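C2 toxin component I (Clostridium botulinum, PDB 2J3X) acts as the ADP-ribosyltransferase component of the binary C2 toxin, which probably modifies actin in host cells. Local coordinates at residues E218-N223 against T294-R299; R361-R366 against V419-E424. The protein carries 2 engineered substitutions. One frame throughout, in Å; residues are numbered along the deposited sequence.

Contact 1: residues E218-N223 against T294-R299; sequences ELDFYN and TLIAYR
Leu-219 and Asp-220 run beside Leu-295 and Ile-296 in nearly the same direction, the two segments 23° apart, with a single direct backbone hydrogen bond, from N of Ile-296 to O of Leu-219 (3.0 Å). Water widens the pairing around it: one molecule links N of Leu-219 to O of Thr-294, and another links N of Phe-221 to O of Ile-296.

Ile-296 packs against two acidic side chains. Its CD1 touches OE2 of Glu-218 (3.5 Å), whose extended chain crosses the isoleucine at about a right angle. The same OE2 forms a salt bridge with Arg-368. Asp-220 holds its CG anti to the backbone N (chi1 -174°), which brings CG to 3.5 Å from CB of Ile-296. Its OD1 accepts two bonds. The hydroxyl of Tyr-298 donates to OD1 on the syn side at 2.7 Å; N of Tyr-222 reaches it from the anti side at 2.9 Å, tilted out of the carboxylate plane, closing an Asx turn. OD1 also lies over one face of the Tyr-222 ring, toward the rim. Farther out, Leu-219 and Leu-295 lie side by side, CD2 to CB 3.9 Å.

Arg-299, bonded to O of Ser-348, is consistent with the arginine of this toxin family's Arg-Ser-Glu signature. Residues 218-223, in the loop between strand 206-216 and helix 227-234, pack on strand 295-301, an outer strand whose sheet neighbour is strand 363-369.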
ATOM      1  N   GLU A 218       1.888  -8.254   2.811  1.00 13.65           N
ATOM      2  CA  GLU A 218       0.767  -8.578   1.980  1.00 11.32           C
ATOM      3  C   GLU A 218       1.325  -8.735   0.561  1.00 11.89           C
ATOM      4  O   GLU A 218       2.124  -7.899   0.119  1.00 11.60           O
ATOM      5  CB  GLU A 218      -0.245  -7.399   1.994  1.00 10.73           C
ATOM      6  CG  GLU A 218      -1.489  -7.747   1.208  1.00 11.77           C
ATOM      7  CD  GLU A 218      -2.504  -6.598   1.335  1.00 14.08           C
ATOM      8  OE1 GLU A 218      -2.083  -5.424   1.522  1.00 15.78           O
ATOM      9  OE2 GLU A 218      -3.702  -6.883   1.212  1.00 14.34           O
ATOM     10  N   LEU A 219       0.917  -9.784  -0.146  1.00  9.78           N
ATOM     11  CA  LEU A 219       1.536 -10.080  -1.469  1.00  9.14           C
ATOM     12  C   LEU A 219       1.159  -8.953  -2.435  1.00  9.34           C
ATOM     13  O   LEU A 219      -0.031  -8.657  -2.604  1.00 10.15           O
ATOM     14  CB  LEU A 219       0.978 -11.387  -2.021  1.00  8.84           C
ATOM     15  CG  LEU A 219       1.615 -11.879  -3.341  1.00  9.89           C
ATOM     16  CD1 LEU A 219       3.143 -11.969  -3.229  1.00 12.72           C
ATOM     17  CD2 LEU A 219       0.983 -13.222  -3.701  1.00 12.37           C
ATOM     18  N   ASP A 220       2.155  -8.291  -3.011  1.00  8.23           N
ATOM     19  CA  ASP A 220       1.913  -7.062  -3.818  1.00  8.85           C
ATOM     20  C   ASP A 220       3.194  -6.835  -4.618  1.00  8.11           C
ATOM     21  O   ASP A 220       4.320  -6.858  -4.033  1.00  9.15           O
ATOM     22  CB  ASP A 220       1.720  -5.899  -2.843  1.00  8.61           C
ATOM     23  CG  ASP A 220       1.315  -4.571  -3.499  1.00  8.89           C
ATOM     24  OD1 ASP A 220       1.523  -4.356  -4.734  1.00  9.55           O
ATOM     25  OD2 ASP A 220       0.848  -3.706  -2.719  1.00 10.53           O
ATOM     26  N   PHE A 221       3.059  -6.633  -5.940  1.00  7.09           N
ATOM     27  CA  PHE A 221       4.235  -6.497  -6.807  1.00  8.78           C
ATOM     28  C   PHE A 221       4.448  -5.065  -7.286  1.00  7.83           C
ATOM     29  O   PHE A 221       5.424  -4.800  -8.034  1.00  8.50           O
ATOM     30  CB  PHE A 221       4.041  -7.397  -8.042  1.00  7.35           C
ATOM     31  CG  PHE A 221       3.846  -8.873  -7.635  1.00  8.46           C
ATOM     32  CD1 PHE A 221       4.935  -9.590  -7.147  1.00 10.72           C
ATOM     33  CD2 PHE A 221       2.574  -9.473  -7.701  1.00 11.66           C
ATOM     34  CE1 PHE A 221       4.732 -10.956  -6.754  1.00 10.80           C
ATOM     35  CE2 PHE A 221       2.358 -10.817  -7.311  1.00 11.84           C
ATOM     36  CZ  PHE A 221       3.459 -11.538  -6.826  1.00 10.48           C
ATOM     37  N   TYR A 222       3.638  -4.152  -6.749  1.00  9.77           N
ATOM     38  CA  TYR A 222       3.791  -2.688  -7.031  1.00  8.39           C
ATOM     39  C   TYR A 222       3.941  -2.515  -8.549  1.00  9.05           C
ATOM     40  O   TYR A 222       3.155  -3.131  -9.303  1.00  9.06           O
ATOM     41  CB  TYR A 222       4.940  -2.024  -6.206  1.00 10.43           C
ATOM     42  CG  TYR A 222       4.720  -2.296  -4.737  1.00  9.66           C
ATOM     43  CD1 TYR A 222       3.702  -1.671  -4.028  1.00 12.75           C
ATOM     44  CD2 TYR A 222       5.518  -3.237  -4.091  1.00 11.69           C
ATOM     45  CE1 TYR A 222       3.501  -1.951  -2.670  1.00 13.20           C
ATOM     46  CE2 TYR A 222       5.308  -3.566  -2.737  1.00 13.60           C
ATOM     47  CZ  TYR A 222       4.289  -2.935  -2.060  1.00 15.56           C
ATOM     48  OH  TYR A 222       4.129  -3.293  -0.721  1.00 17.70           O
ATOM     49  N   ASN A 223       4.906  -1.712  -8.994  1.00  9.19           N
ATOM     50  CA  ASN A 223       5.062  -1.437 -10.437  1.00  9.76           C
ATOM     51  C   ASN A 223       5.717  -2.579 -11.224  1.00 10.23           C
ATOM     52  O   ASN A 223       5.614  -2.619 -12.452  1.00 10.98           O
ATOM     53  CB  ASN A 223       5.805  -0.105 -10.652  1.00  9.72           C
ATOM     54  CG  ASN A 223       7.194  -0.124 -10.127  1.00 12.79           C
ATOM     55  OD1 ASN A 223       7.555  -0.986  -9.292  1.00 11.27           O
ATOM     56  ND2 ASN A 223       7.989   0.856 -10.551  1.00  9.97           N
ATOM     57  N   THR A 294      -4.730 -14.351  -1.180  1.00 11.03           N
ATOM     58  CA  THR A 294      -4.915 -12.889  -1.163  1.00 12.19           C
ATOM     59  C   THR A 294      -3.714 -12.197  -1.807  1.00 12.67           C
ATOM     60  O   THR A 294      -2.576 -12.494  -1.480  1.00 11.93           O
ATOM     61  CB  THR A 294      -5.118 -12.431   0.266  1.00 14.47           C
ATOM     62  OG1 THR A 294      -6.303 -13.071   0.759  1.00 16.88           O
ATOM     63  CG2 THR A 294      -5.361 -10.881   0.333  1.00 16.26           C
ATOM     64  N   LEU A 295      -4.001 -11.248  -2.677  1.00 11.16           N
ATOM     65  CA  LEU A 295      -2.960 -10.402  -3.179  1.00 11.22           C
ATOM     66  C   LEU A 295      -3.516  -9.100  -3.702  1.00 10.36           C
ATOM     67  O   LEU A 295      -4.702  -8.955  -3.861  1.00 10.28           O
ATOM     68  CB  LEU A 295      -2.200 -11.108  -4.272  1.00 12.22           C
ATOM     69  CG  LEU A 295      -2.806 -11.170  -5.650  1.00 15.09           C
ATOM     70  CD1 LEU A 295      -1.745 -11.548  -6.650  1.00 13.71           C
ATOM     71  CD2 LEU A 295      -4.034 -12.021  -5.735  1.00 13.27           C
ATOM     72  N   ILE A 296      -2.609  -8.182  -3.981  1.00  9.15           N
ATOM     73  CA  ILE A 296      -2.955  -6.835  -4.434  1.00  7.78           C
ATOM     74  C   ILE A 296      -2.924  -6.778  -5.980  1.00  9.05           C
ATOM     75  O   ILE A 296      -1.936  -7.150  -6.604  1.00  8.59           O
ATOM     76  CB  ILE A 296      -1.970  -5.809  -3.829  1.00  8.81           C
ATOM     77  CG1 ILE A 296      -2.143  -5.761  -2.272  1.00  8.17           C
ATOM     78  CG2 ILE A 296      -2.109  -4.422  -4.508  1.00  6.85           C
ATOM     79  CD1 ILE A 296      -3.541  -5.151  -1.831  1.00 10.66           C
ATOM     80  N   ALA A 297      -4.000  -6.249  -6.577  1.00  9.53           N
ATOM     81  CA  ALA A 297      -3.941  -5.866  -7.965  1.00  8.97           C
ATOM     82  C   ALA A 297      -4.360  -4.367  -8.086  1.00  9.64           C
ATOM     83  O   ALA A 297      -4.876  -3.781  -7.142  1.00  9.58           O
ATOM     84  CB  ALA A 297      -4.881  -6.711  -8.770  1.00  8.58           C
ATOM     85  N   TYR A 298      -4.093  -3.769  -9.238  1.00  8.75           N
ATOM     86  CA  TYR A 298      -4.221  -2.296  -9.377  1.00  8.47           C
ATOM     87  C   TYR A 298      -5.170  -1.927 -10.492  1.00  8.88           C
ATOM     88  O   TYR A 298      -5.250  -2.608 -11.524  1.00  9.79           O
ATOM     89  CB  TYR A 298      -2.835  -1.712  -9.710  1.00  8.62           C
ATOM     90  CG  TYR A 298      -1.938  -1.757  -8.517  1.00  7.91           C
ATOM     91  CD1 TYR A 298      -2.039  -0.778  -7.515  1.00  8.92           C
ATOM     92  CD2 TYR A 298      -1.015  -2.846  -8.358  1.00  8.41           C
ATOM     93  CE1 TYR A 298      -1.210  -0.812  -6.365  1.00  9.74           C
ATOM     94  CE2 TYR A 298      -0.170  -2.923  -7.217  1.00 10.15           C
ATOM     95  CZ  TYR A 298      -0.294  -1.901  -6.223  1.00 11.34           C
ATOM     96  OH  TYR A 298       0.483  -1.900  -5.095  1.00 10.57           O
ATOM     97  N   ARG A 299      -5.875  -0.813 -10.309  1.00  8.45           N
ATOM     98  CA  ARG A 299      -6.694  -0.273 -11.396  1.00  9.51           C
ATOM     99  C   ARG A 299      -6.670   1.258 -11.269  1.00  9.54           C
ATOM    100  O   ARG A 299      -7.155   1.800 -10.268  1.00 10.89           O
ATOM    101  CB  ARG A 299      -8.096  -0.754 -11.223  1.00  9.24           C
ATOM    102  CG  ARG A 299      -9.062  -0.318 -12.377  1.00 11.47           C
ATOM    103  CD  ARG A 299     -10.410  -0.981 -12.153  1.00 15.26           C
ATOM    104  NE  ARG A 299     -11.449  -0.316 -12.975  1.00 16.90           N
ATOM    105  CZ  ARG A 299     -11.578  -0.445 -14.286  1.00 21.00           C
ATOM    106  NH1 ARG A 299     -10.753  -1.234 -14.977  1.00 19.59           N
ATOM    107  NH2 ARG A 299     -12.545   0.228 -14.921  1.00 19.82           N
TER
HETATM  108  O   HOH W   1      -1.179 -11.447   0.895  1.00 18.97           O
HETATM  109  O   HOH W   2       0.670  -6.536  -7.535  1.00 11.11           O

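Contact 2: residues R361-R366 against V419-E424; sequences RRFIFR and VVIDAE. Engineered in segment 361-366: Arg-361 (natural residue Ser).
Ile-421 fills the apolar centre between Phe-363 and Phe-365, on one face of a parallel strand pair. Its CD1 sits at the edge of the Phe-363 ring, 4.0 Å from CB of Phe-363, and also over one face of the Phe-365 ring, offset toward the rim. The other branch, CG2, meets CE1 of Phe-365 at 3.7 Å. Val-419 extends this layer, its CG2 resting 3.7 Å from CD2 of Phe-363. Phe-306 covers the group from a loop, touching both Phe-363 and Ile-421.

On the opposite face, CD1 of Ile-364 approaches CG2 of Val-420 at 3.9 Å. Between the layers, five backbone hydrogen bonds alternate from O of Arg-362 to N of Ala-423. That from N of Ile-421 to O of Ile-364 is 2.7 Å and almost straight at 173°, whereas N of Arg-366 lies well above the carbonyl plane of Ile-421.

Outward along the Ile-364 and Val-420 face, Arg-366 has its CG anti to the backbone N (chi1 177°) and an extended chain as far as NE, with CD packed on CG1 of Val-420. Asp-422 lies alongside, pointing the same way, and its OD1 takes a salt bridge from NH1 of Arg-366 (2.8 Å). The guanidinium and carboxylate planes are turned 61° apart, and OD2 of Asp-422 pairs instead with Arg-402. A water donates to both O of Arg-366 and OD1 of Asp-422.

Strand 363-369 thus lies between strand 295-301 and its parallel partner 414-426, within the mixed sheet of the ADP-ribosyltransferase fold.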
ATOM      1  N   ARG A 361      -3.153   8.752 -14.964  1.00 11.82           N
ATOM      2  CA  ARG A 361      -4.416   8.674 -14.223  1.00 12.80           C
ATOM      3  C   ARG A 361      -4.090   8.754 -12.732  1.00 12.52           C
ATOM      4  O   ARG A 361      -3.258   7.969 -12.243  1.00 13.67           O
ATOM      5  CB  ARG A 361      -5.115   7.363 -14.537  1.00 12.09           C
ATOM      6  CG  ARG A 361      -5.506   7.288 -16.039  1.00 13.24           C
ATOM      7  CD  ARG A 361      -6.371   6.100 -16.190  1.00 18.87           C
ATOM      8  NE  ARG A 361      -6.797   5.882 -17.568  1.00 17.50           N
ATOM      9  CZ  ARG A 361      -7.559   4.855 -17.933  1.00 26.29           C
ATOM     10  NH1 ARG A 361      -7.962   3.982 -17.017  1.00 22.38           N
ATOM     11  NH2 ARG A 361      -7.900   4.697 -19.212  1.00 25.27           N
ATOM     12  N   ARG A 362      -4.725   9.698 -12.025  1.00 10.54           N
ATOM     13  CA  ARG A 362      -4.315  10.070 -10.634  1.00 12.61           C
ATOM     14  C   ARG A 362      -4.903   9.159  -9.555  1.00 11.28           C
ATOM     15  O   ARG A 362      -4.474   9.218  -8.390  1.00 11.78           O
ATOM     16  CB  ARG A 362      -4.789  11.529 -10.368  1.00 11.96           C
ATOM     17  CG  ARG A 362      -4.087  12.534 -11.278  1.00 13.39           C
ATOM     18  CD  ARG A 362      -4.799  13.886 -11.165  1.00 12.27           C
ATOM     19  NE  ARG A 362      -4.077  14.919 -11.935  1.00 15.80           N
ATOM     20  CZ  ARG A 362      -4.199  15.116 -13.245  1.00 17.63           C
ATOM     21  NH1 ARG A 362      -4.990  14.374 -13.992  1.00 13.45           N
ATOM     22  NH2 ARG A 362      -3.522  16.091 -13.802  1.00 19.29           N
ATOM     23  N   PHE A 363      -5.918   8.372  -9.903  1.00 10.24           N
ATOM     24  CA  PHE A 363      -6.654   7.641  -8.846  1.00 10.50           C
ATOM     25  C   PHE A 363      -6.281   6.153  -8.949  1.00 10.55           C
ATOM     26  O   PHE A 363      -6.752   5.442  -9.829  1.00 11.72           O
ATOM     27  CB  PHE A 363      -8.171   7.893  -8.943  1.00 10.25           C
ATOM     28  CG  PHE A 363      -8.522   9.369  -8.833  1.00  9.92           C
ATOM     29  CD1 PHE A 363      -8.534  10.189  -9.982  1.00  9.88           C
ATOM     30  CD2 PHE A 363      -8.796   9.934  -7.602  1.00 10.40           C
ATOM     31  CE1 PHE A 363      -8.830  11.563  -9.906  1.00 11.80           C
ATOM     32  CE2 PHE A 363      -9.109  11.339  -7.484  1.00 12.64           C
ATOM     33  CZ  PHE A 363      -9.132  12.166  -8.672  1.00  9.97           C
ATOM     34  N   ILE A 364      -5.390   5.716  -8.053  1.00 10.21           N
ATOM     35  CA  ILE A 364      -4.801   4.383  -8.190  1.00  9.35           C
ATOM     36  C   ILE A 364      -5.510   3.462  -7.203  1.00  9.38           C
ATOM     37  O   ILE A 364      -5.236   3.531  -6.032  1.00  9.53           O
ATOM     38  CB  ILE A 364      -3.314   4.420  -7.827  1.00  8.64           C
ATOM     39  CG1 ILE A 364      -2.526   5.486  -8.620  1.00  8.45           C
ATOM     40  CG2 ILE A 364      -2.701   2.985  -7.939  1.00 11.06           C
ATOM     41  CD1 ILE A 364      -1.259   6.022  -7.860  1.00 10.64           C
ATOM     42  N   PHE A 365      -6.396   2.598  -7.683  1.00 10.22           N
ATOM     43  CA  PHE A 365      -7.029   1.621  -6.801  1.00  9.39           C
ATOM     44  C   PHE A 365      -6.050   0.509  -6.532  1.00  9.10           C
ATOM     45  O   PHE A 365      -5.547  -0.109  -7.473  1.00  9.63           O
ATOM     46  CB  PHE A 365      -8.299   1.035  -7.341  1.00 10.49           C
ATOM     47  CG  PHE A 365      -9.486   1.954  -7.151  1.00 11.73           C
ATOM     48  CD1 PHE A 365     -10.185   1.969  -5.958  1.00 12.06           C
ATOM     49  CD2 PHE A 365      -9.842   2.833  -8.163  1.00 17.83           C
ATOM     50  CE1 PHE A 365     -11.310   2.822  -5.782  1.00 14.27           C
ATOM     51  CE2 PHE A 365     -10.963   3.694  -7.985  1.00 18.64           C
ATOM     52  CZ  PHE A 365     -11.673   3.676  -6.781  1.00 15.37           C
ATOM     53  N   ARG A 366      -5.744   0.344  -5.240  1.00  7.98           N
ATOM     54  CA  ARG A 366      -4.843  -0.731  -4.773  1.00  7.66           C
ATOM     55  C   ARG A 366      -5.828  -1.738  -4.150  1.00  8.89           C
ATOM     56  O   ARG A 366      -6.224  -1.630  -2.995  1.00  8.77           O
ATOM     57  CB  ARG A 366      -3.810  -0.109  -3.787  1.00  6.76           C
ATOM     58  CG  ARG A 366      -2.861  -1.227  -3.197  1.00  7.66           C
ATOM     59  CD  ARG A 366      -1.689  -0.617  -2.492  1.00 10.79           C
ATOM     60  NE  ARG A 366      -0.866  -1.688  -1.904  1.00 10.30           N
ATOM     61  CZ  ARG A 366      -0.854  -2.014  -0.602  1.00 12.31           C
ATOM     62  NH1 ARG A 366      -1.592  -1.319   0.271  1.00  9.85           N
ATOM     63  NH2 ARG A 366      -0.051  -3.039  -0.181  1.00 10.03           N
ATOM     64  N   VAL A 419      -3.102   9.562  -5.868  1.00  8.23           N
ATOM     65  CA  VAL A 419      -3.540   8.978  -4.573  1.00  9.19           C
ATOM     66  C   VAL A 419      -3.622   7.484  -4.741  1.00  9.27           C
ATOM     67  O   VAL A 419      -4.237   6.974  -5.729  1.00  9.81           O
ATOM     68  CB  VAL A 419      -4.914   9.563  -4.104  1.00  8.99           C
ATOM     69  CG1 VAL A 419      -4.765  11.062  -3.581  1.00 10.64           C
ATOM     70  CG2 VAL A 419      -6.040   9.369  -5.208  1.00 10.39           C
ATOM     71  N   VAL A 420      -3.102   6.761  -3.719  1.00  8.89           N
ATOM     72  CA  VAL A 420      -3.235   5.303  -3.695  1.00  7.80           C
ATOM     73  C   VAL A 420      -4.407   4.938  -2.794  1.00  8.06           C
ATOM     74  O   VAL A 420      -4.384   5.247  -1.594  1.00  9.86           O
ATOM     75  CB  VAL A 420      -1.891   4.710  -3.139  1.00  7.54           C
ATOM     76  CG1 VAL A 420      -1.983   3.168  -2.996  1.00  8.65           C
ATOM     77  CG2 VAL A 420      -0.728   5.134  -4.112  1.00  8.22           C
ATOM     78  N   ILE A 421      -5.412   4.319  -3.404  1.00  7.88           N
ATOM     79  CA  ILE A 421      -6.692   4.106  -2.759  1.00  8.45           C
ATOM     80  C   ILE A 421      -6.756   2.616  -2.363  1.00  8.39           C
ATOM     81  O   ILE A 421      -7.039   1.733  -3.195  1.00  8.85           O
ATOM     82  CB  ILE A 421      -7.847   4.483  -3.730  1.00  7.72           C
ATOM     83  CG1 ILE A 421      -7.716   5.984  -4.132  1.00  8.84           C
ATOM     84  CG2 ILE A 421      -9.219   4.220  -3.027  1.00  8.57           C
ATOM     85  CD1 ILE A 421      -8.715   6.352  -5.266  1.00  9.11           C
ATOM     86  N   ASP A 422      -6.526   2.329  -1.081  1.00  8.67           N
ATOM     87  CA  ASP A 422      -6.600   0.951  -0.598  1.00  8.49           C
ATOM     88  C   ASP A 422      -8.064   0.578  -0.445  1.00  9.08           C
ATOM     89  O   ASP A 422      -8.828   1.262   0.248  1.00  9.13           O
ATOM     90  CB  ASP A 422      -5.951   0.859   0.816  1.00  9.08           C
ATOM     91  CG  ASP A 422      -4.432   0.830   0.760  1.00 10.12           C
ATOM     92  OD1 ASP A 422      -3.899   0.226  -0.192  1.00 12.23           O
ATOM     93  OD2 ASP A 422      -3.783   1.329   1.693  1.00 11.71           O
ATOM     94  N   ALA A 423      -8.457  -0.540  -1.043  1.00  8.08           N
ATOM     95  CA  ALA A 423      -9.829  -0.986  -0.930  1.00  8.26           C
ATOM     96  C   ALA A 423      -9.885  -2.505  -0.798  1.00 10.77           C
ATOM     97  O   ALA A 423      -9.029  -3.220  -1.319  1.00 11.54           O
ATOM     98  CB  ALA A 423     -10.659  -0.541  -2.093  1.00  9.23           C
ATOM     99  N   GLU A 424     -10.937  -2.950  -0.132  1.00  9.44           N
ATOM    100  CA  GLU A 424     -11.136  -4.420   0.143  1.00 11.97           C
ATOM    101  C   GLU A 424     -12.492  -4.829  -0.414  1.00 12.70           C
ATOM    102  O   GLU A 424     -13.390  -3.972  -0.586  1.00 12.95           O
ATOM    103  CB  GLU A 424     -11.111  -4.661   1.661  1.00 12.68           C
ATOM    104  CG  GLU A 424     -12.346  -3.967   2.377  1.00 14.16           C
ATOM    105  CD  GLU A 424     -12.386  -4.098   3.890  1.00 17.10           C
ATOM    106  OE1 GLU A 424     -11.451  -4.700   4.515  1.00 17.53           O
ATOM    107  OE2 GLU A 424     -13.391  -3.547   4.422  1.00 17.94           O
TER
HETATM  108  O   HOH W   3      -3.013  -1.227   3.134  1.00 12.67           O
HETATM  109  O   HOH W   4      -5.366  -2.474  -0.345  1.00 13.07           O

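Both contacts reach the same sheet, since strand 295-301 of contact 1 is the neighbour of strand 363-369 of contact 2, and O of Arg-299 probably accepts a hydrogen bond from N of Phe-365. Contact 2 is the buried one, a regular strand pair with direct backbone bonding and an apolar face. Contact 1, only partly buried at the sheet's outer strand, pairs a loop with that strand and relies on water and acidic side chains. The two are tied by charge: OD2 of Asp-220 meets NE of Arg-366 at 2.8 Å. Arg-366 therefore stands between carboxylates from both contacts, which probably stabilises its positive charge.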